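Local coordinates for beta-galactosidase (Bacillus circulans subsp. alkalophilus, PDB 3TTY), which hydrolyses terminal beta-D-galactose residues from beta-galactosides, using a TIM-barrel glycoside hydrolase domain that binds galactose, at residues Lys398-Tyr403 with Lys454-Pro459; Gly479-Thr484 with Asn579-Tyr584. All blocks are in the same frame, centred on the assembly; numbering follows the deposited sequence.

Contact 1 of 2, residues Lys398-Tyr403 with Lys454-Pro459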
loop_
_atom_site.group_PDB
_atom_site.type_symbol
_atom_site.label_atom_id
_atom_site.label_comp_id
_atom_site.label_asym_id
_atom_site.label_seq_id
_atom_site.Cartn_x
_atom_site.Cartn_y
_atom_site.Cartn_z
ATOM N N LYS A 398 -26.860 -9.928 33.861
ATOM C CA LYS A 398 -27.926 -8.935 33.983
ATOM C C LYS A 398 -27.585 -7.765 33.088
ATOM O O LYS A 398 -28.360 -6.822 32.967
ATOM C CB LYS A 398 -28.066 -8.421 35.425
ATOM C CG LYS A 398 -28.431 -9.468 36.458
ATOM C CD LYS A 398 -29.704 -10.193 36.101
ATOM C CE LYS A 398 -30.044 -11.221 37.175
ATOM N NZ LYS A 398 -30.106 -10.607 38.548
ATOM N N VAL A 399 -26.407 -7.820 32.478
ATOM C CA VAL A 399 -25.983 -6.768 31.569
ATOM C C VAL A 399 -25.751 -7.367 30.177
ATOM O O VAL A 399 -25.106 -8.410 30.046
ATOM C CB VAL A 399 -24.698 -6.081 32.086
ATOM C CG1 VAL A 399 -24.211 -5.017 31.107
ATOM C CG2 VAL A 399 -24.928 -5.493 33.479
ATOM N N ALA A 400 -26.282 -6.713 29.143
ATOM C CA ALA A 400 -26.111 -7.173 27.764
ATOM C C ALA A 400 -25.489 -6.090 26.893
ATOM O O ALA A 400 -25.730 -4.900 27.106
ATOM C CB ALA A 400 -27.426 -7.611 27.177
ATOM N N VAL A 401 -24.686 -6.510 25.920
ATOM C CA VAL A 401 -24.153 -5.602 24.916
ATOM C C VAL A 401 -24.384 -6.142 23.500
ATOM O O VAL A 401 -24.045 -7.288 23.170
ATOM C CB VAL A 401 -22.673 -5.242 25.159
ATOM C CG1 VAL A 401 -21.952 -6.390 25.801
ATOM C CG2 VAL A 401 -22.008 -4.804 23.862
ATOM N N MET A 402 -24.990 -5.286 22.688
ATOM C CA MET A 402 -25.499 -5.651 21.383
ATOM C C MET A 402 -24.433 -5.472 20.325
ATOM O O MET A 402 -23.627 -4.543 20.385
ATOM C CB MET A 402 -26.696 -4.767 21.023
ATOM C CG MET A 402 -27.977 -5.099 21.749
ATOM S SD MET A 402 -29.263 -3.896 21.375
ATOM C CE MET A 402 -30.699 -4.734 22.029
ATOM N N TYR A 403 -24.458 -6.372 19.354
ATOM C CA TYR A 403 -23.564 -6.344 18.217
ATOM C C TYR A 403 -24.400 -6.849 17.042
ATOM O O TYR A 403 -25.223 -7.746 17.204
ATOM C CB TYR A 403 -22.352 -7.270 18.461
ATOM C CG TYR A 403 -21.571 -7.548 17.200
ATOM C CD1 TYR A 403 -20.740 -6.576 16.644
ATOM C CD2 TYR A 403 -21.686 -8.763 16.542
ATOM C CE1 TYR A 403 -20.043 -6.812 15.479
ATOM C CE2 TYR A 403 -20.985 -9.011 15.370
ATOM C CZ TYR A 403 -20.168 -8.027 14.846
ATOM O OH TYR A 403 -19.475 -8.257 13.687
ATOM N N LYS A 454 -31.059 -6.126 32.903
ATOM C CA LYS A 454 -31.321 -4.903 33.635
ATOM C C LYS A 454 -30.609 -3.736 32.971
ATOM O O LYS A 454 -31.064 -2.597 33.056
ATOM C CB LYS A 454 -30.915 -5.061 35.103
ATOM C CG LYS A 454 -31.905 -5.934 35.867
ATOM C CD LYS A 454 -31.511 -6.111 37.317
ATOM C CE LYS A 454 -32.737 -6.070 38.236
ATOM N NZ LYS A 454 -33.279 -4.674 38.424
ATOM N N VAL A 455 -29.510 -4.021 32.277
ATOM C CA VAL A 455 -28.792 -2.978 31.548
ATOM C C VAL A 455 -28.464 -3.445 30.136
ATOM O O VAL A 455 -27.813 -4.474 29.961
ATOM C CB VAL A 455 -27.470 -2.581 32.255
ATOM C CG1 VAL A 455 -26.736 -1.533 31.436
ATOM C CG2 VAL A 455 -27.740 -2.053 33.656
ATOM N N VAL A 456 -28.907 -2.698 29.132
ATOM C CA VAL A 456 -28.650 -3.063 27.735
ATOM C C VAL A 456 -27.866 -1.949 27.052
ATOM O O VAL A 456 -28.314 -0.801 26.999
ATOM C CB VAL A 456 -29.963 -3.356 26.952
ATOM C CG1 VAL A 456 -29.680 -3.536 25.458
ATOM C CG2 VAL A 456 -30.657 -4.581 27.513
ATOM N N ILE A 457 -26.687 -2.284 26.538
ATOM C CA ILE A 457 -25.815 -1.285 25.934
ATOM C C ILE A 457 -25.646 -1.527 24.431
ATOM O O ILE A 457 -25.312 -2.633 23.996
ATOM C CB ILE A 457 -24.443 -1.248 26.649
ATOM C CG1 ILE A 457 -24.643 -1.165 28.163
ATOM C CG2 ILE A 457 -23.599 -0.078 26.169
ATOM C CD1 ILE A 457 -23.356 -1.194 28.954
ATOM N N ALA A 458 -25.889 -0.484 23.645
ATOM C CA ALA A 458 -25.815 -0.582 22.184
ATOM C C ALA A 458 -24.903 0.499 21.619
ATOM O O ALA A 458 -25.365 1.574 21.232
ATOM C CB ALA A 458 -27.209 -0.475 21.571
ATOM N N PRO A 459 -23.593 0.221 21.583
ATOM C CA PRO A 459 -22.623 1.169 21.036
ATOM C C PRO A 459 -22.847 1.367 19.536
ATOM O O PRO A 459 -22.897 0.393 18.791
ATOM C CB PRO A 459 -21.279 0.474 21.292
ATOM C CG PRO A 459 -21.554 -0.500 22.410
ATOM C CD PRO A 459 -22.945 -0.978 22.142
HETATM O O HOH W 1 -23.852 -2.298 18.654
#

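Contact 2 of 2, residues Gly479-Thr484 with Asn579-Tyr584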
loop_
_atom_site.group_PDB
_atom_site.type_symbol
_atom_site.label_atom_id
_atom_site.label_comp_id
_atom_site.label_asym_id
_atom_site.label_seq_id
_atom_site.Cartn_x
_atom_site.Cartn_y
_atom_site.Cartn_z
ATOM N N GLY A 479 -38.609 -0.854 33.142
ATOM C CA GLY A 479 -37.656 -0.629 34.212
ATOM C C GLY A 479 -36.185 -0.826 33.878
ATOM O O GLY A 479 -35.325 -0.611 34.736
ATOM N N GLY A 480 -35.890 -1.221 32.643
ATOM C CA GLY A 480 -34.520 -1.492 32.242
ATOM C C GLY A 480 -33.750 -0.220 31.985
ATOM O O GLY A 480 -34.352 0.838 31.837
ATOM N N THR A 481 -32.421 -0.295 31.961
ATOM C CA THR A 481 -31.666 0.836 31.434
ATOM C C THR A 481 -31.022 0.525 30.080
ATOM O O THR A 481 -30.523 -0.588 29.821
ATOM C CB THR A 481 -30.677 1.511 32.452
ATOM O OG1 THR A 481 -29.323 1.354 32.028
ATOM C CG2 THR A 481 -30.849 0.982 33.821
ATOM N N PHE A 482 -31.094 1.510 29.197
ATOM C CA PHE A 482 -30.593 1.336 27.849
ATOM C C PHE A 482 -29.532 2.385 27.612
ATOM O O PHE A 482 -29.693 3.535 28.023
ATOM C CB PHE A 482 -31.736 1.476 26.841
ATOM C CG PHE A 482 -31.311 1.319 25.405
ATOM C CD1 PHE A 482 -31.026 0.074 24.887
ATOM C CD2 PHE A 482 -31.209 2.425 24.575
ATOM C CE1 PHE A 482 -30.635 -0.062 23.560
ATOM C CE2 PHE A 482 -30.829 2.297 23.259
ATOM C CZ PHE A 482 -30.538 1.055 22.746
ATOM N N VAL A 483 -28.440 1.989 26.964
ATOM C CA VAL A 483 -27.371 2.932 26.649
ATOM C C VAL A 483 -27.078 2.955 25.152
ATOM O O VAL A 483 -26.916 1.909 24.533
ATOM C CB VAL A 483 -26.067 2.569 27.395
ATOM C CG1 VAL A 483 -24.960 3.590 27.071
ATOM C CG2 VAL A 483 -26.320 2.479 28.893
ATOM N N THR A 484 -27.012 4.138 24.554
ATOM C CA THR A 484 -26.552 4.207 23.169
ATOM C C THR A 484 -25.684 5.447 22.952
ATOM O O THR A 484 -25.420 6.184 23.905
ATOM C CB THR A 484 -27.699 4.018 22.119
ATOM O OG1 THR A 484 -27.135 3.828 20.815
ATOM C CG2 THR A 484 -28.653 5.188 22.105
ATOM N N ASN A 579 -40.608 3.268 34.048
ATOM C CA ASN A 579 -39.814 2.914 35.223
ATOM C C ASN A 579 -38.304 2.800 34.967
ATOM O O ASN A 579 -37.530 2.640 35.904
ATOM C CB ASN A 579 -40.353 1.634 35.860
ATOM C CG ASN A 579 -41.791 1.790 36.338
ATOM O OD1 ASN A 579 -42.695 1.075 35.892
ATOM N ND2 ASN A 579 -42.008 2.734 37.250
ATOM N N GLY A 580 -37.897 2.903 33.703
ATOM C CA GLY A 580 -36.496 2.785 33.313
ATOM C C GLY A 580 -35.787 4.093 32.998
ATOM O O GLY A 580 -36.299 5.173 33.292
ATOM N N GLN A 581 -34.610 3.987 32.388
ATOM C CA GLN A 581 -33.700 5.113 32.172
ATOM C C GLN A 581 -32.952 4.852 30.888
ATOM O O GLN A 581 -32.628 3.704 30.587
ATOM C CB GLN A 581 -32.600 5.141 33.242
ATOM C CG GLN A 581 -33.030 5.296 34.658
ATOM C CD GLN A 581 -33.659 4.062 35.237
ATOM O OE1 GLN A 581 -34.749 4.132 35.781
ATOM N NE2 GLN A 581 -32.974 2.930 35.148
ATOM N N SER A 582 -32.610 5.909 30.163
ATOM C CA SER A 582 -31.753 5.768 28.995
ATOM C C SER A 582 -30.632 6.803 29.028
ATOM O O SER A 582 -30.840 7.960 29.402
ATOM C CB SER A 582 -32.552 5.870 27.692
ATOM O OG SER A 582 -33.046 7.183 27.504
ATOM N N TYR A 583 -29.436 6.361 28.644
ATOM C CA TYR A 583 -28.242 7.191 28.688
ATOM C C TYR A 583 -27.659 7.354 27.293
ATOM O O TYR A 583 -27.385 6.376 26.605
ATOM C CB TYR A 583 -27.195 6.552 29.611
ATOM C CG TYR A 583 -27.580 6.525 31.077
ATOM C CD1 TYR A 583 -27.198 7.553 31.932
ATOM C CD2 TYR A 583 -28.317 5.472 31.607
ATOM C CE1 TYR A 583 -27.533 7.538 33.269
ATOM C CE2 TYR A 583 -28.668 5.456 32.942
ATOM C CZ TYR A 583 -28.271 6.496 33.767
ATOM O OH TYR A 583 -28.606 6.486 35.100
ATOM N N TYR A 584 -27.464 8.595 26.878
ATOM C CA TYR A 584 -26.863 8.872 25.586
ATOM C C TYR A 584 -25.450 9.398 25.786
ATOM O O TYR A 584 -25.245 10.378 26.498
ATOM C CB TYR A 584 -27.694 9.905 24.843
ATOM C CG TYR A 584 -27.379 10.035 23.375
ATOM C CD1 TYR A 584 -28.077 9.293 22.432
ATOM C CD2 TYR A 584 -26.406 10.919 22.922
ATOM C CE1 TYR A 584 -27.805 9.414 21.081
ATOM C CE2 TYR A 584 -26.119 11.045 21.557
ATOM C CZ TYR A 584 -26.829 10.292 20.648
ATOM O OH TYR A 584 -26.580 10.398 19.300
#

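Contact 1 of 2, residues Lys398-Tyr403 with Lys454-Pro459
Ala-400 is gripped through both its backbone polar atoms by the strand of Val-455 to Ala-458: its N donates to Val-455 O at 2.8 Å, and its O accepts from Ile-457 N, also at 2.8 Å. Met-402 N then bonds to Ile-457 O, giving the staggered ladder of neighbouring parallel strands. At the entrance Lys-398 O takes two donors, Lys-454 N at 2.8 Å and Val-455 N at 3.1 Å. At the far end a water donates to both Met-402 O and Pro-459 O.

Side chains fill in around this ladder. Val-399 and Val-455 project together from one face, CG2 of Val-399 4.1 Å from CB of Val-455; beta-branched residues suit such extended backbone. On the other face Met-402 is extended: chi2 (174°) carries SD out to rest 4.0 Å from Ala-458 CB, a short methyl suited to lying under a long side chain, and chi3 (167°) puts CE 3.8 Å from Val-456 CG1.

Helix 423-435 packs on the face of Val-399, Val-401 and Ile-457 through Leu-434, Tyr-431 and Tyr-430. This is an alpha/beta arrangement, its parallel strands running in the order 441-444, 399-402, 455-458, 481-485.

Contact 2 of 2, residues Gly479-Thr484 with Asn579-Tyr584
Asn-579 rests its CB 3.9 Å from Gly-479 CA, where a Schellman motif ends the preceding helix and the positive phi of Gly-479 (125°) suits glycine. Gly-580 comes next, its CA 3.3 Å from Gly-480 O; a CB here would clash with that carbonyl oxygen, which suits glycine to the place. Gln-581 begins the ladder, its N bonded to Gly-480 O at 3.2 Å, while its O receives Phe-482 N in the plane of the carbonyl, at 3.0 Å. Its aliphatic part lies near Thr-481, CB to CB 4.2 Å.

Ser-582 puts a short polar side chain on the face covered by Met-510. Tyr-583 N donates to Phe-482 O at 2.9 Å and Tyr-583 O accepts from Thr-484 N. The edge of its ring faces Thr-481 OG1. Tyr-584 has CG anti to the backbone N (chi1 -166°), and the turn of the ring (chi2 92°) sets CD1 4.2 Å from Thr-484 CG2, an oblique approach. The buried hydroxyls find partners beyond the pair: Ser-582 OG bonds to Val-509 O, Tyr-583 OH to Glu-604 OE1 and Arg-574 NE, and Tyr-584 OH to Asp-548 OD2.

Met-510 of helix 507-510 packs against the face of Phe-482, Thr-484, Ser-582 and Tyr-584. With strand 455-458 flanking 481-485 and antiparallel strand 570-577 bordering 580-585, the pair joins the parallel part of a mixed sheet to its antiparallel part.

Both contacts are buried pairs of parallel strands in one mixed sheet of the trimerisation domain, though no other chain of the assembly touches either; each has an exposed residue at its start, Lys-398 in contact 1 and Asn-579 in contact 2. Their centres are about 10 Å apart, and they join directly: Val-456 N lies 2.7 Å from Thr-481 O and Ala-458 N 2.8 Å from Val-483 O, both probable hydrogen bonds. Contact 1, nearer the chain's centre, is chiefly aliphatic, with lysines at its entrance. Contact 2 starts from glycines, carries hydroxyls and tyrosines, and stands where parallel strands give way to antiparallel ones. Thr-484 OG1 also bonds to Ala-458 O, tying the two together.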